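Local coordinates for protein putative O-GlcNAcase nagJ (Clostridium perfringens, PDB 6PV5) that probably acts as a family 84 hexosaminidase, cleaving N-acetylhexosamine from glycans, here represented by its N-terminal, catalytic and helical post-catalytic regions, at residues T337-Y342 with K358-T363; K504-S509 with S525-E530; N529-M534 with N610-F615. All blocks are in the same frame, centred on the assembly; numbering follows the deposited sequence.

Contact 1 (T337-Y342 with K358-T363). With EDO (1,2-ethanediol), chain F.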
ATOM      1  N   THR A 337       5.657  18.418  -0.377  1.00 27.69           N
ATOM      2  CA  THR A 337       6.382  18.684  -1.612  1.00 27.33           C
ATOM      3  C   THR A 337       7.261  17.491  -1.989  1.00 26.72           C
ATOM      4  O   THR A 337       7.465  16.578  -1.188  1.00 27.60           O
ATOM      5  CB  THR A 337       7.200  19.983  -1.514  1.00 24.58           C
ATOM      6  OG1 THR A 337       7.634  20.340  -2.824  1.00 27.17           O
ATOM      7  CG2 THR A 337       8.414  19.879  -0.619  1.00 24.92           C
ATOM      8  N   VAL A 338       7.789  17.530  -3.216  1.00 28.58           N
ATOM      9  CA  VAL A 338       8.830  16.610  -3.649  1.00 31.28           C
ATOM     10  C   VAL A 338       9.844  17.411  -4.457  1.00 28.80           C
ATOM     11  O   VAL A 338       9.482  18.145  -5.373  1.00 31.36           O
ATOM     12  CB  VAL A 338       8.295  15.380  -4.433  1.00 33.02           C
ATOM     13  CG1 VAL A 338       7.593  15.784  -5.711  1.00 29.99           C
ATOM     14  CG2 VAL A 338       9.418  14.406  -4.783  1.00 31.25           C
ATOM     15  N   PRO A 339      11.151  17.277  -4.142  1.00 27.86           N
ATOM     16  CA  PRO A 339      12.189  18.063  -4.804  1.00 29.34           C
ATOM     17  C   PRO A 339      12.504  17.553  -6.210  1.00 32.69           C
ATOM     18  O   PRO A 339      12.061  16.469  -6.597  1.00 33.52           O
ATOM     19  CB  PRO A 339      13.428  17.912  -3.907  1.00 29.13           C
ATOM     20  CG  PRO A 339      13.028  16.997  -2.768  1.00 26.81           C
ATOM     21  CD  PRO A 339      11.676  16.409  -3.088  1.00 27.01           C
ATOM     22  N   VAL A 340      13.296  18.342  -6.945  1.00 29.13           N
ATOM     23  CA  VAL A 340      13.867  17.919  -8.209  1.00 34.04           C
ATOM     24  C   VAL A 340      14.807  16.733  -7.956  1.00 34.53           C
ATOM     25  O   VAL A 340      14.741  15.747  -8.679  1.00 34.59           O
ATOM     26  CB  VAL A 340      14.577  19.086  -8.929  1.00 34.39           C
ATOM     27  CG1 VAL A 340      15.405  18.614 -10.116  1.00 37.11           C
ATOM     28  CG2 VAL A 340      13.605  20.174  -9.359  1.00 34.40           C
ATOM     29  N   GLU A 341      15.661  16.835  -6.924  1.00 31.94           N
ATOM     30  CA  GLU A 341      16.586  15.774  -6.548  1.00 29.68           C
ATOM     31  C   GLU A 341      15.890  14.871  -5.535  1.00 28.44           C
ATOM     32  O   GLU A 341      16.063  15.028  -4.330  1.00 28.33           O
ATOM     33  CB  GLU A 341      17.931  16.354  -6.066  1.00 28.84           C
ATOM     34  CG  GLU A 341      18.730  17.031  -7.173  1.00 28.73           C
ATOM     35  CD  GLU A 341      19.977  17.851  -6.836  1.00 32.10           C
ATOM     36  OE1 GLU A 341      20.239  18.142  -5.642  1.00 29.89           O
ATOM     37  OE2 GLU A 341      20.688  18.219  -7.785  1.00 33.04           O
ATOM     38  N   TYR A 342      15.073  13.925  -6.019  1.00 27.25           N
ATOM     39  CA  TYR A 342      14.147  13.281  -5.105  1.00 24.57           C
ATOM     40  C   TYR A 342      14.651  11.917  -4.665  1.00 24.58           C
ATOM     41  O   TYR A 342      14.008  11.299  -3.829  1.00 26.06           O
ATOM     42  CB  TYR A 342      12.721  13.190  -5.656  1.00 26.04           C
ATOM     43  CG  TYR A 342      12.576  12.544  -7.012  1.00 27.57           C
ATOM     44  CD1 TYR A 342      12.533  13.310  -8.166  1.00 26.91           C
ATOM     45  CD2 TYR A 342      12.479  11.162  -7.138  1.00 26.64           C
ATOM     46  CE1 TYR A 342      12.419  12.725  -9.419  1.00 28.79           C
ATOM     47  CE2 TYR A 342      12.349  10.566  -8.378  1.00 28.23           C
ATOM     48  CZ  TYR A 342      12.328  11.342  -9.518  1.00 29.59           C
ATOM     49  OH  TYR A 342      12.235  10.725 -10.732  1.00 33.48           O
ATOM     50  N   LYS A 358      21.079  21.667  -1.404  1.00 34.58           N
ATOM     51  CA  LYS A 358      21.592  22.560  -0.382  1.00 43.10           C
ATOM     52  C   LYS A 358      20.663  23.773  -0.282  1.00 35.45           C
ATOM     53  O   LYS A 358      20.153  24.075   0.778  1.00 36.70           O
ATOM     54  CB  LYS A 358      23.039  22.943  -0.704  1.00 45.01           C
ATOM     55  CG  LYS A 358      23.664  23.975   0.219  1.00 51.04           C
ATOM     56  CD  LYS A 358      25.116  24.263  -0.112  1.00 54.46           C
ATOM     57  CE  LYS A 358      25.724  25.302   0.808  1.00 62.89           C
ATOM     58  NZ  LYS A 358      25.465  24.980   2.234  1.00 59.08           N
ATOM     59  N   GLU A 359      20.412  24.410  -1.418  1.00 36.84           N
ATOM     60  CA  GLU A 359      19.596  25.608  -1.499  1.00 40.28           C
ATOM     61  C   GLU A 359      18.136  25.296  -1.188  1.00 43.02           C
ATOM     62  O   GLU A 359      17.503  26.031  -0.429  1.00 42.44           O
ATOM     63  CB  GLU A 359      19.780  26.231  -2.881  1.00 44.26           C
ATOM     64  CG  GLU A 359      21.233  26.580  -3.141  1.00 44.89           C
ATOM     65  CD  GLU A 359      21.466  27.442  -4.362  1.00 55.69           C
ATOM     66  OE1 GLU A 359      20.527  27.565  -5.182  1.00 57.74           O
ATOM     67  OE2 GLU A 359      22.595  27.986  -4.489  1.00 64.09           O
ATOM     68  N   PHE A 360      17.609  24.199  -1.758  1.00 38.06           N
ATOM     69  CA  PHE A 360      16.225  23.830  -1.509  1.00 33.87           C
ATOM     70  C   PHE A 360      16.010  23.564  -0.018  1.00 34.76           C
ATOM     71  O   PHE A 360      15.082  24.119   0.580  1.00 34.79           O
ATOM     72  CB  PHE A 360      15.750  22.700  -2.437  1.00 32.47           C
ATOM     73  CG  PHE A 360      14.278  22.373  -2.348  1.00 33.26           C
ATOM     74  CD1 PHE A 360      13.330  23.127  -3.030  1.00 34.70           C
ATOM     75  CD2 PHE A 360      13.825  21.309  -1.570  1.00 33.75           C
ATOM     76  CE1 PHE A 360      11.976  22.815  -2.935  1.00 33.22           C
ATOM     77  CE2 PHE A 360      12.474  20.989  -1.490  1.00 32.58           C
ATOM     78  CZ  PHE A 360      11.549  21.741  -2.183  1.00 31.54           C
ATOM     79  N   ALA A 361      16.866  22.722   0.583  1.00 31.34           N
ATOM     80  CA  ALA A 361      16.671  22.303   1.962  1.00 32.74           C
ATOM     81  C   ALA A 361      16.890  23.464   2.943  1.00 36.87           C
ATOM     82  O   ALA A 361      16.178  23.581   3.938  1.00 39.17           O
ATOM     83  CB  ALA A 361      17.576  21.138   2.290  1.00 31.16           C
ATOM     84  N   GLU A 362      17.899  24.296   2.677  1.00 34.86           N
ATOM     85  CA  GLU A 362      18.251  25.392   3.570  1.00 38.47           C
ATOM     86  C   GLU A 362      17.136  26.433   3.573  1.00 37.51           C
ATOM     87  O   GLU A 362      16.813  26.961   4.624  1.00 45.48           O
ATOM     88  CB  GLU A 362      19.572  26.033   3.140  1.00 34.60           C
ATOM     89  N   THR A 363      16.533  26.696   2.402  1.00 39.94           N
ATOM     90  CA  THR A 363      15.482  27.695   2.282  1.00 39.02           C
ATOM     91  C   THR A 363      14.138  27.227   2.843  1.00 40.44           C
ATOM     92  O   THR A 363      13.378  28.049   3.338  1.00 39.71           O
ATOM     93  CB  THR A 363      15.294  28.121   0.824  1.00 41.49           C
ATOM     94  OG1 THR A 363      16.599  28.415   0.352  1.00 37.83           O
ATOM     95  CG2 THR A 363      14.393  29.320   0.637  1.00 41.52           C
TER
HETATM   96  C1  EDO F 605      23.304  20.169  -8.741  1.00 38.01           C
HETATM   97  O1  EDO F 605      22.412  20.194  -7.661  1.00 40.39           O
HETATM   98  C2  EDO F 605      22.649  20.940  -9.747  1.00 43.30           C
HETATM   99  O2  EDO F 605      22.413  22.163  -9.094  1.00 51.76           O
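A single aromatic ring makes the whole of this contact: Phe360, on the helix 355-363, is the one residue of 358-363 that touches Thr337 on strand 336-338 and Pro339 in the loop that follows. Phe360 CG stands anti to the backbone N (chi1 -173°), which carries the ring off the helix toward the strand. Its far corner meets a methyl group, with Thr337 CG2 lying in the plane of the ring, at its edge, 4.0 Å from Phe360 CZ. The two side chains come from opposite directions. At the neighbouring ring atom, Pro339 CB approaches obliquely, 4.0 Å from Phe360 CE2. Thr337 OG1 stands anti to its own backbone N (chi1 -167°) and is hydrogen-bonded to Ile301 O of the adjacent strand 298-302, while CG2 is left for Phe360.

Strand 336-338 is the fifth of eight parallel strands closed into a (beta/alpha)8 barrel, the catalytic fold of family 84, and helix 355-363 packs on the outside of that barrel before strand 369-372 takes up the sixth place. Tyr395 of helix 385-395 touches both Pro339 and Phe360, and Leu318 of helix 311-326 touches both Thr337 and Phe360, so the ring is wedged among neighbouring helices. Two residues beyond Pro339, Glu341 is polar. Its OE2 accepts a hydrogen bond of 2.6 Å from O1 of an ethanediol, probably a crystallisation additive, and forms a salt bridge with Arg309; OE1 is bonded to Thr357 OG1. The strand-helix interface is thus carbon on carbon, and the polar bonding lies in the loop beyond it, where Tyr342 OH is hydrogen-bonded to OD1 of Asp305, the predicted proton donor.

Contact 2 (K504-S509 with S525-E530)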
ATOM      1  N   LYS A 504      14.278 -21.423  -6.385  1.00 25.66           N
ATOM      2  CA  LYS A 504      15.551 -20.971  -6.912  1.00 26.18           C
ATOM      3  C   LYS A 504      16.708 -21.705  -6.231  1.00 29.60           C
ATOM      4  O   LYS A 504      17.685 -22.069  -6.884  1.00 29.66           O
ATOM      5  CB  LYS A 504      15.775 -19.465  -6.743  1.00 27.85           C
ATOM      6  CG  LYS A 504      17.061 -18.998  -7.427  1.00 31.98           C
ATOM      7  CD  LYS A 504      17.291 -17.511  -7.502  1.00 39.60           C
ATOM      8  CE  LYS A 504      18.478 -17.138  -8.385  1.00 42.78           C
ATOM      9  NZ  LYS A 504      19.778 -17.674  -7.890  1.00 40.29           N
ATOM     10  N   ASN A 505      16.624 -21.877  -4.907  1.00 26.18           N
ATOM     11  CA  ASN A 505      17.686 -22.591  -4.219  1.00 25.19           C
ATOM     12  C   ASN A 505      17.733 -24.033  -4.705  1.00 25.30           C
ATOM     13  O   ASN A 505      18.813 -24.566  -4.925  1.00 28.59           O
ATOM     14  CB  ASN A 505      17.543 -22.496  -2.702  1.00 23.22           C
ATOM     15  CG  ASN A 505      17.942 -21.121  -2.235  1.00 25.68           C
ATOM     16  OD1 ASN A 505      18.951 -20.578  -2.700  1.00 25.76           O
ATOM     17  ND2 ASN A 505      17.162 -20.555  -1.333  1.00 22.92           N
ATOM     18  N   THR A 506      16.562 -24.639  -4.883  1.00 26.36           N
ATOM     19  CA  THR A 506      16.451 -26.006  -5.373  1.00 29.53           C
ATOM     20  C   THR A 506      17.166 -26.152  -6.710  1.00 30.00           C
ATOM     21  O   THR A 506      17.932 -27.095  -6.889  1.00 31.51           O
ATOM     22  CB  THR A 506      14.990 -26.469  -5.415  1.00 30.64           C
ATOM     23  OG1 THR A 506      14.552 -26.461  -4.059  1.00 33.84           O
ATOM     24  CG2 THR A 506      14.824 -27.869  -5.953  1.00 34.55           C
ATOM     25  N   ILE A 507      16.938 -25.197  -7.627  1.00 31.12           N
ATOM     26  CA  ILE A 507      17.543 -25.220  -8.954  1.00 25.85           C
ATOM     27  C   ILE A 507      19.057 -25.035  -8.843  1.00 26.70           C
ATOM     28  O   ILE A 507      19.816 -25.810  -9.415  1.00 27.85           O
ATOM     29  CB  ILE A 507      16.842 -24.216  -9.891  1.00 24.64           C
ATOM     30  CG1 ILE A 507      15.449 -24.730 -10.254  1.00 25.14           C
ATOM     31  CG2 ILE A 507      17.674 -23.917 -11.139  1.00 24.27           C
ATOM     32  CD1 ILE A 507      14.457 -23.655 -10.645  1.00 24.62           C
ATOM     33  N   ASP A 508      19.503 -24.014  -8.106  1.00 26.45           N
ATOM     34  CA  ASP A 508      20.922 -23.691  -8.024  1.00 30.64           C
ATOM     35  C   ASP A 508      21.695 -24.901  -7.494  1.00 33.53           C
ATOM     36  O   ASP A 508      22.819 -25.190  -7.927  1.00 32.70           O
ATOM     37  CB  ASP A 508      21.133 -22.444  -7.161  1.00 36.30           C
ATOM     38  CG  ASP A 508      20.618 -21.152  -7.805  1.00 38.99           C
ATOM     39  OD1 ASP A 508      20.384 -21.154  -9.040  1.00 34.85           O
ATOM     40  OD2 ASP A 508      20.464 -20.139  -7.070  1.00 37.40           O
ATOM     41  N   SER A 509      21.070 -25.587  -6.531  1.00 32.33           N
ATOM     42  CA  SER A 509      21.609 -26.777  -5.889  1.00 38.25           C
ATOM     43  C   SER A 509      21.597 -27.951  -6.873  1.00 36.44           C
ATOM     44  O   SER A 509      22.543 -28.734  -6.926  1.00 37.43           O
ATOM     45  CB  SER A 509      20.845 -27.060  -4.591  1.00 38.40           C
ATOM     46  OG  SER A 509      20.806 -28.442  -4.273  1.00 45.00           O
ATOM     47  N   SER A 525      11.984 -34.290  -7.778  1.00 34.29           N
ATOM     48  CA  SER A 525      10.725 -34.522  -7.094  1.00 37.30           C
ATOM     49  C   SER A 525      10.142 -33.207  -6.580  1.00 36.13           C
ATOM     50  O   SER A 525       8.960 -32.965  -6.752  1.00 35.89           O
ATOM     51  CB  SER A 525      10.907 -35.523  -5.974  1.00 41.28           C
ATOM     52  OG  SER A 525       9.652 -35.850  -5.394  1.00 47.04           O
ATOM     53  N   ASN A 526      10.982 -32.366  -5.957  1.00 36.98           N
ATOM     54  CA  ASN A 526      10.557 -31.093  -5.394  1.00 36.97           C
ATOM     55  C   ASN A 526      10.055 -30.185  -6.513  1.00 34.32           C
ATOM     56  O   ASN A 526       8.976 -29.618  -6.401  1.00 30.71           O
ATOM     57  CB  ASN A 526      11.707 -30.389  -4.663  1.00 44.16           C
ATOM     58  CG  ASN A 526      11.909 -30.899  -3.254  1.00 51.52           C
ATOM     59  OD1 ASN A 526      11.002 -31.486  -2.662  1.00 57.96           O
ATOM     60  ND2 ASN A 526      13.086 -30.657  -2.698  1.00 56.02           N
ATOM     61  N   LEU A 527      10.839 -30.094  -7.598  1.00 31.87           N
ATOM     62  CA  LEU A 527      10.482 -29.267  -8.736  1.00 34.11           C
ATOM     63  C   LEU A 527       9.185 -29.759  -9.370  1.00 33.66           C
ATOM     64  O   LEU A 527       8.325 -28.948  -9.703  1.00 35.43           O
ATOM     65  CB  LEU A 527      11.641 -29.241  -9.734  1.00 32.34           C
ATOM     66  CG  LEU A 527      12.860 -28.446  -9.287  1.00 34.12           C
ATOM     67  CD1 LEU A 527      13.920 -28.427 -10.389  1.00 31.23           C
ATOM     68  CD2 LEU A 527      12.455 -27.029  -8.868  1.00 31.96           C
ATOM     69  N   GLN A 528       9.018 -31.084  -9.481  1.00 33.79           N
ATOM     70  CA  GLN A 528       7.833 -31.648 -10.122  1.00 32.26           C
ATOM     71  C   GLN A 528       6.552 -31.282  -9.375  1.00 31.81           C
ATOM     72  O   GLN A 528       5.515 -31.050 -10.004  1.00 29.22           O
ATOM     73  CB  GLN A 528       7.929 -33.168 -10.241  1.00 37.75           C
ATOM     74  CG  GLN A 528       6.778 -33.768 -11.029  1.00 43.77           C
ATOM     75  CD  GLN A 528       7.042 -35.230 -11.280  1.00 60.78           C
ATOM     76  OE1 GLN A 528       7.491 -35.619 -12.358  1.00 70.38           O
ATOM     77  NE2 GLN A 528       6.800 -36.045 -10.265  1.00 57.43           N
ATOM     78  N   ASN A 529       6.616 -31.289  -8.038  0.58 30.59           N
ATOM     79  CA  ASN A 529       5.488 -30.871  -7.217  0.58 32.15           C
ATOM     80  C   ASN A 529       5.139 -29.411  -7.519  0.58 31.55           C
ATOM     81  O   ASN A 529       3.973 -29.073  -7.711  0.58 33.78           O
ATOM     82  CB  ASN A 529       5.771 -31.027  -5.719  0.58 31.26           C
ATOM     83  CG  ASN A 529       5.762 -32.459  -5.229  0.58 35.27           C
ATOM     84  OD1 ASN A 529       4.960 -33.278  -5.682  0.58 34.44           O
ATOM     85  ND2 ASN A 529       6.636 -32.762  -4.279  0.58 34.16           N
ATOM     86  N   GLU A 530       6.152 -28.537  -7.532  1.00 31.29           N
ATOM     87  CA  GLU A 530       5.903 -27.126  -7.824  1.00 32.91           C
ATOM     88  C   GLU A 530       5.217 -26.960  -9.186  1.00 29.59           C
ATOM     89  O   GLU A 530       4.181 -26.312  -9.279  1.00 31.26           O
ATOM     90  CB  GLU A 530       7.189 -26.313  -7.746  1.00 32.05           C
ATOM     91  CG  GLU A 530       6.968 -24.807  -7.935  1.00 36.10           C
ATOM     92  CD  GLU A 530       5.940 -24.120  -7.040  1.00 38.07           C
ATOM     93  OE1 GLU A 530       5.597 -24.670  -5.963  1.00 36.18           O
ATOM     94  OE2 GLU A 530       5.488 -23.012  -7.413  1.00 37.36           O
TER
HETATM   95  O   HOH W   1      15.897 -28.784  -2.408  1.00 55.71           O
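Helices 501-515 and 521-544 run roughly antiparallel here, their segments inclined at 143° with axes 10.4 Å apart, and Thr506 lies across from Leu527 at the closest pair of CA atoms. They form a helical hairpin, the second helix returning alongside the first after a short connection, in the helical region that resembles the hyaluronidase post-catalytic domain.

Leu527 supplies most of the apolar surface on its side. Its CD2 sits between Thr506 CG2, at 3.8 Å, and Ile507 CG1, and its CD1 meets Ile507 CG1 as well, at 4.0 Å. Thr506 and Leu527 lie alongside each other, pointing opposite ways, whereas Ile507 is nearly perpendicular to the leucine. Phe615 of helix 612-619 touches both Ile507 and Leu527, closing the buried side of the pair.

Toward the outer side the contact becomes more polar. With chi1 at -64°, Thr506 holds CG2 anti to the backbone N and turns this methyl to the partner helix, its hydroxyl going back to its own, where OG1 is bonded to Glu502 O. Asn526 CB lies 4.2 Å from Thr506 CG2, and one water links the two polar ends: it donates to Thr506 OG1 at 3.2 Å and accepts a weak bond from Asn526 ND2 at 3.4 Å.

Contact 3 (N529-M534 with N610-F615)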
ATOM      1  N   ASN A 529       6.616 -31.289  -8.038  0.58 30.59           N
ATOM      2  CA  ASN A 529       5.488 -30.871  -7.217  0.58 32.15           C
ATOM      3  C   ASN A 529       5.139 -29.411  -7.519  0.58 31.55           C
ATOM      4  O   ASN A 529       3.973 -29.073  -7.711  0.58 33.78           O
ATOM      5  CB  ASN A 529       5.771 -31.027  -5.719  0.58 31.26           C
ATOM      6  CG  ASN A 529       5.762 -32.459  -5.229  0.58 35.27           C
ATOM      7  OD1 ASN A 529       4.960 -33.278  -5.682  0.58 34.44           O
ATOM      8  ND2 ASN A 529       6.636 -32.762  -4.279  0.58 34.16           N
ATOM      9  N   GLU A 530       6.152 -28.537  -7.532  1.00 31.29           N
ATOM     10  CA  GLU A 530       5.903 -27.126  -7.824  1.00 32.91           C
ATOM     11  C   GLU A 530       5.217 -26.960  -9.186  1.00 29.59           C
ATOM     12  O   GLU A 530       4.181 -26.312  -9.279  1.00 31.26           O
ATOM     13  CB  GLU A 530       7.189 -26.313  -7.746  1.00 32.05           C
ATOM     14  CG  GLU A 530       6.968 -24.807  -7.935  1.00 36.10           C
ATOM     15  CD  GLU A 530       5.940 -24.120  -7.040  1.00 38.07           C
ATOM     16  OE1 GLU A 530       5.597 -24.670  -5.963  1.00 36.18           O
ATOM     17  OE2 GLU A 530       5.488 -23.012  -7.413  1.00 37.36           O
ATOM     18  N   PHE A 531       5.768 -27.611 -10.223  1.00 31.55           N
ATOM     19  CA  PHE A 531       5.317 -27.453 -11.597  1.00 31.77           C
ATOM     20  C   PHE A 531       3.900 -27.998 -11.754  1.00 30.41           C
ATOM     21  O   PHE A 531       3.118 -27.459 -12.544  1.00 26.67           O
ATOM     22  CB  PHE A 531       6.292 -28.078 -12.604  1.00 29.50           C
ATOM     23  CG  PHE A 531       7.676 -27.470 -12.668  1.00 33.99           C
ATOM     24  CD1 PHE A 531       7.873 -26.099 -12.538  1.00 32.01           C
ATOM     25  CD2 PHE A 531       8.792 -28.272 -12.886  1.00 32.98           C
ATOM     26  CE1 PHE A 531       9.151 -25.554 -12.617  1.00 31.84           C
ATOM     27  CE2 PHE A 531      10.068 -27.727 -12.969  1.00 30.94           C
ATOM     28  CZ  PHE A 531      10.245 -26.364 -12.834  1.00 32.62           C
ATOM     29  N   SER A 532       3.559 -29.049 -10.992  1.00 30.23           N
ATOM     30  CA  SER A 532       2.209 -29.589 -11.069  1.00 33.04           C
ATOM     31  C   SER A 532       1.210 -28.600 -10.467  1.00 32.54           C
ATOM     32  O   SER A 532       0.082 -28.507 -10.932  1.00 30.76           O
ATOM     33  CB  SER A 532       2.082 -30.944 -10.411  1.00 37.11           C
ATOM     34  OG  SER A 532       3.065 -31.825 -10.933  1.00 44.31           O
ATOM     35  N   LYS A 533       1.612 -27.880  -9.418  1.00 32.77           N
ATOM     36  CA  LYS A 533       0.696 -26.915  -8.826  1.00 31.52           C
ATOM     37  C   LYS A 533       0.490 -25.767  -9.809  1.00 29.86           C
ATOM     38  O   LYS A 533      -0.626 -25.298  -9.967  1.00 29.73           O
ATOM     39  CB  LYS A 533       1.227 -26.403  -7.487  1.00 32.44           C
ATOM     40  CG  LYS A 533       1.278 -27.442  -6.377  1.00 35.34           C
ATOM     41  CD  LYS A 533       2.047 -26.922  -5.194  1.00 35.13           C
ATOM     42  CE  LYS A 533       2.228 -27.970  -4.120  1.00 40.35           C
ATOM     43  NZ  LYS A 533       3.106 -27.487  -3.029  1.00 42.57           N
ATOM     44  N   MET A 534       1.565 -25.374 -10.503  1.00 30.05           N
ATOM     45  CA  MET A 534       1.532 -24.301 -11.483  1.00 30.74           C
ATOM     46  C   MET A 534       0.562 -24.661 -12.606  1.00 31.19           C
ATOM     47  O   MET A 534      -0.166 -23.800 -13.103  1.00 29.54           O
ATOM     48  CB  MET A 534       2.924 -24.024 -12.073  1.00 31.53           C
ATOM     49  CG  MET A 534       3.922 -23.468 -11.053  1.00 34.12           C
ATOM     50  SD  MET A 534       5.579 -23.160 -11.735  1.00 34.21           S
ATOM     51  CE  MET A 534       5.289 -21.908 -12.982  1.00 33.40           C
ATOM     52  N   ASN A 610      12.502 -14.871 -13.646  1.00 27.76           N
ATOM     53  CA  ASN A 610      13.825 -14.827 -13.026  1.00 28.67           C
ATOM     54  C   ASN A 610      14.314 -16.219 -12.590  1.00 27.44           C
ATOM     55  O   ASN A 610      15.512 -16.409 -12.415  1.00 26.46           O
ATOM     56  CB  ASN A 610      13.875 -13.930 -11.768  1.00 28.14           C
ATOM     57  CG  ASN A 610      13.544 -12.474 -12.038  1.00 33.20           C
ATOM     58  OD1 ASN A 610      13.959 -11.919 -13.047  1.00 37.44           O
ATOM     59  ND2 ASN A 610      12.809 -11.839 -11.140  1.00 31.33           N
ATOM     60  N   VAL A 611      13.401 -17.152 -12.299  1.00 24.86           N
ATOM     61  CA  VAL A 611      13.776 -18.450 -11.734  1.00 27.01           C
ATOM     62  C   VAL A 611      13.376 -19.608 -12.662  1.00 26.97           C
ATOM     63  O   VAL A 611      14.237 -20.361 -13.103  1.00 26.68           O
ATOM     64  CB  VAL A 611      13.201 -18.627 -10.312  1.00 27.13           C
ATOM     65  CG1 VAL A 611      13.543 -20.003  -9.736  1.00 26.28           C
ATOM     66  CG2 VAL A 611      13.648 -17.499  -9.368  1.00 23.45           C
ATOM     67  N   VAL A 612      12.083 -19.740 -12.987  1.00 25.97           N
ATOM     68  CA  VAL A 612      11.608 -20.887 -13.752  1.00 26.94           C
ATOM     69  C   VAL A 612      12.040 -20.769 -15.216  1.00 28.94           C
ATOM     70  O   VAL A 612      12.464 -21.749 -15.837  1.00 27.98           O
ATOM     71  CB  VAL A 612      10.083 -21.106 -13.609  1.00 27.78           C
ATOM     72  CG1 VAL A 612       9.582 -22.219 -14.524  1.00 25.95           C
ATOM     73  CG2 VAL A 612       9.696 -21.444 -12.167  1.00 27.40           C
ATOM     74  N   ASP A 613      11.890 -19.566 -15.778  1.00 27.38           N
ATOM     75  CA  ASP A 613      12.174 -19.335 -17.177  1.00 24.71           C
ATOM     76  C   ASP A 613      13.617 -19.737 -17.526  1.00 26.45           C
ATOM     77  O   ASP A 613      13.827 -20.486 -18.485  1.00 25.08           O
ATOM     78  CB  ASP A 613      11.767 -17.917 -17.589  1.00 25.95           C
ATOM     79  CG  ASP A 613      11.926 -17.689 -19.083  1.00 26.58           C
ATOM     80  OD1 ASP A 613      13.067 -17.574 -19.518  1.00 29.99           O
ATOM     81  OD2 ASP A 613      10.911 -17.684 -19.788  1.00 28.20           O
ATOM     82  N   PRO A 614      14.677 -19.217 -16.853  1.00 26.57           N
ATOM     83  CA  PRO A 614      16.043 -19.657 -17.152  1.00 26.46           C
ATOM     84  C   PRO A 614      16.305 -21.150 -16.959  1.00 27.12           C
ATOM     85  O   PRO A 614      17.172 -21.728 -17.633  1.00 25.54           O
ATOM     86  CB  PRO A 614      16.955 -18.838 -16.219  1.00 27.64           C
ATOM     87  CG  PRO A 614      15.989 -18.228 -15.174  1.00 28.23           C
ATOM     88  CD  PRO A 614      14.649 -18.121 -15.867  1.00 25.25           C
ATOM     89  N   PHE A 615      15.590 -21.756 -16.004  1.00 25.22           N
ATOM     90  CA  PHE A 615      15.716 -23.183 -15.776  1.00 26.50           C
ATOM     91  C   PHE A 615      15.309 -23.949 -17.045  1.00 27.43           C
ATOM     92  O   PHE A 615      16.076 -24.746 -17.572  1.00 27.81           O
ATOM     93  CB  PHE A 615      14.878 -23.660 -14.587  1.00 25.36           C
ATOM     94  CG  PHE A 615      14.862 -25.169 -14.448  1.00 25.83           C
ATOM     95  CD1 PHE A 615      16.013 -25.859 -14.083  1.00 25.02           C
ATOM     96  CD2 PHE A 615      13.714 -25.905 -14.726  1.00 24.41           C
ATOM     97  CE1 PHE A 615      16.007 -27.245 -13.954  1.00 24.09           C
ATOM     98  CE2 PHE A 615      13.712 -27.293 -14.602  1.00 26.01           C
ATOM     99  CZ  PHE A 615      14.864 -27.956 -14.237  1.00 24.12           C
TER
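Phe531 and Phe615 meet with their side chains crossing obliquely, neither ring offering a clear face or edge to the other. The closest carbons are Phe531 CZ and Phe615 CD2, 4.0 Å apart, and Phe615 CE2 lies at the same 4.0 Å from Phe531 CE2, so the CD2 and CE2 atoms of Phe615 rest against the outer end of Phe531. Phe615 CG is anti to the backbone N (chi1 173°), a setting that carries its ring off helix 612-619 to the tip of Phe531.

Val612 approaches Phe531 differently. The valine and the phenylalanine run side by side with reversed directions, and Val612 CG1 comes to 3.9 Å from Phe531 CE1, again obliquely to the ring, with Val612 CG2 slightly farther from the same atom at 4.2 Å. The outer half of Phe531 thus bears on the valine at one corner and on Phe615 at the next.

The helices involved, 521-544 and 612-619, belong to the helical bundle of the post-catalytic region. The last helix of the modelled chain comes back onto helix 521-544 after the chain has passed through two long helices, 548-579 and 583-601. Leu569 and Ile572 of helix 548-579 also touch Phe531, so the ring is packed by a third helix.

Met534, one turn on from Phe531, completes the apolar patch. Its sulfur lies in the plane of the Phe531 ring, at the edge, and Met534 SD is 4.5 Å from Val612 CG2, a looser approach than those of the aromatic rings. Phe561 and Tyr564 of helix 548-579 touch the methionine too, and His489 contacts both Met534 and Val612.

Overall arrangement
Contact 1 belongs to the barrel, contacts 2 and 3 to the helical region that follows it, and their centres lie 46 to 48 Å from that of contact 1. Contacts 1 and 3 are buried and apolar across their interfaces; contact 2 is partly buried and adds a water bridge on its outer side. Contact 1 joins strand to helix close to the probable catalytic centre, whereas the other two join helix to helix away from it. Contacts 2 and 3, with centres 8 Å apart, share helix 521-544 and merge into one core, in which Val611 of contact 3 packs on Lys504 and Ile507 of contact 2.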